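PDB 3TM8: HD-GYP domain-containing protein from Bdellovibrio bacteriovorus, which is an unconventional HD-GYP protein with a two-iron centre in its HD domain, probably related in function to cyclic-di-GMP phosphodiesterases of bacterial signalling. Local coordinates for residues R32-I37 with I105-D110. Numbering follows the deposited sequence.
With DMS (dimethyl sulfoxide), chain G.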
# COMPACT_ATOMS: atom_id res chain seq x y z
N ARG A 32 15.22 4.84 0.01
CA ARG A 32 14.80 5.17 1.36
C ARG A 32 15.95 4.97 2.32
O ARG A 32 16.89 4.22 2.03
CB ARG A 32 13.64 4.25 1.81
CG ARG A 32 12.35 4.37 1.01
CD ARG A 32 11.59 5.67 1.29
NE ARG A 32 10.39 5.80 0.45
CZ ARG A 32 9.18 5.34 0.77
NH1 ARG A 32 8.95 4.76 1.94
NH2 ARG A 32 8.17 5.50 -0.08
N GLY A 33 15.88 5.63 3.47
CA GLY A 33 16.83 5.40 4.54
C GLY A 33 18.17 6.07 4.33
O GLY A 33 18.38 6.81 3.37
N ASP A 34 19.08 5.78 5.25
CA ASP A 34 20.35 6.48 5.34
C ASP A 34 21.52 5.88 4.55
O ASP A 34 22.61 6.45 4.52
CB ASP A 34 20.76 6.68 6.82
CG ASP A 34 20.95 5.36 7.56
OD1 ASP A 34 20.28 4.36 7.24
OD2 ASP A 34 21.79 5.33 8.48
N GLN A 35 21.30 4.74 3.88
CA GLN A 35 22.37 4.16 3.08
C GLN A 35 22.71 5.07 1.91
O GLN A 35 21.82 5.54 1.20
CB GLN A 35 22.02 2.75 2.56
CG GLN A 35 23.18 2.14 1.79
CD GLN A 35 22.89 0.80 1.13
OE1 GLN A 35 23.74 0.27 0.41
NE2 GLN A 35 21.69 0.24 1.36
N LYS A 36 23.99 5.34 1.70
CA LYS A 36 24.40 6.19 0.59
C LYS A 36 24.33 5.42 -0.72
O LYS A 36 24.82 4.29 -0.81
CB LYS A 36 25.83 6.72 0.80
CG LYS A 36 25.99 7.60 2.03
CD LYS A 36 27.37 8.23 2.05
CE LYS A 36 27.60 9.03 3.32
NZ LYS A 36 28.96 9.65 3.34
N ILE A 37 23.72 6.01 -1.74
CA ILE A 37 23.62 5.32 -3.02
C ILE A 37 24.96 5.36 -3.74
O ILE A 37 25.65 6.37 -3.70
CB ILE A 37 22.48 5.91 -3.91
CG1 ILE A 37 22.76 7.36 -4.31
CG2 ILE A 37 21.13 5.79 -3.19
CD1 ILE A 37 21.67 7.95 -5.22
N ILE A 105 13.54 3.56 14.35
CA ILE A 105 12.35 2.91 13.83
C ILE A 105 11.78 3.63 12.60
O ILE A 105 11.25 3.00 11.70
CB ILE A 105 11.27 2.72 14.93
CG1 ILE A 105 10.15 1.79 14.45
CG2 ILE A 105 10.71 4.07 15.39
CD1 ILE A 105 10.60 0.37 14.16
N GLN A 106 11.90 4.96 12.57
CA GLN A 106 11.38 5.68 11.41
C GLN A 106 12.14 5.32 10.14
O GLN A 106 11.54 5.18 9.06
CB GLN A 106 11.40 7.20 11.61
CG GLN A 106 10.67 7.94 10.49
CD GLN A 106 9.19 7.61 10.48
OE1 GLN A 106 8.49 7.87 11.45
NE2 GLN A 106 8.72 6.97 9.40
N THR A 107 13.45 5.15 10.25
CA THR A 107 14.24 4.77 9.10
C THR A 107 13.92 3.35 8.65
O THR A 107 13.79 3.08 7.46
CB THR A 107 15.74 4.96 9.38
OG1 THR A 107 15.97 6.33 9.72
CG2 THR A 107 16.57 4.61 8.15
N ARG A 108 13.76 2.45 9.61
CA ARG A 108 13.35 1.09 9.29
C ARG A 108 11.99 1.09 8.58
O ARG A 108 11.81 0.41 7.56
CB ARG A 108 13.29 0.23 10.55
CG ARG A 108 14.62 0.12 11.28
CD ARG A 108 14.52 -0.78 12.51
NE ARG A 108 14.05 -2.10 12.12
CZ ARG A 108 13.45 -2.97 12.93
NH1 ARG A 108 13.26 -2.66 14.21
NH2 ARG A 108 13.04 -4.14 12.46
N ALA A 109 11.04 1.85 9.12
CA ALA A 109 9.71 1.96 8.53
C ALA A 109 9.75 2.59 7.15
O ALA A 109 9.05 2.14 6.25
CB ALA A 109 8.80 2.74 9.45
N ASP A 110 10.57 3.63 6.96
CA ASP A 110 10.73 4.25 5.64
C ASP A 110 11.12 3.19 4.61
O ASP A 110 10.55 3.10 3.53
CB ASP A 110 11.81 5.33 5.64
CG ASP A 110 11.36 6.64 6.29
OD1 ASP A 110 10.18 6.77 6.70
OD2 ASP A 110 12.21 7.56 6.37
S DMS G . 8.73 8.30 -2.95
O DMS G . 8.25 6.59 -2.73
C1 DMS G . 7.23 9.15 -3.51
C2 DMS G . 8.98 9.13 -1.36
O HOH W 1 13.86 7.50 4.13
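R32 lies against the carbonyl of D110: its NH1 gives a hydrogen bond to D110 O over 2.8 Å, arriving in the carbonyl plane on a lone pair. The bond is bent, with an N-H...O angle of 134°, and the oxygen stands 25° out of the guanidinium plane. The same NH1 also donates to Q113 OE1. D110 O rests on the aliphatic stem of the arginine as well, with R32 CG 3.3 Å from D110 O. The chain turns at chi2 (-73°), folding the guanidinium back so that CG, CD and NH1 all lie along the same oxygen. At the guanidinium edge, in its plane, R32 NH2 donates to the O of a dimethyl sulfoxide molecule at 2.9 Å, probably a guest from the crystallisation liquor. One step along the loop, the T107 CG2 methyl packs on G33 CA at 3.7 Å; D34 OD1 lies beside that methyl in van der Waals contact, the two side chains crossing nearly at right angles. T107 OG1 serves the helix start instead, bonded to D104. A water links the segments, accepting from G33 N and donating to D110 OD2. The other carboxylate oxygen, D110 OD1, receives Q106 NE2 at 3.1 Å from above the carboxylate plane. Further out, Q106 bonds A156 and N159, and N92 of helix 82-97 holds R32 O. The contact thus joins the loop between strands 23-27 and 41-45 to the first turns of helix 105-125. Arginine and carboxylate are not in direct contact, R32 NH1 standing 5.3 Å from D110 OD1; any attraction between the two charges is probably long-range, while a backbone carbonyl and a bridging water supply the directional bonds.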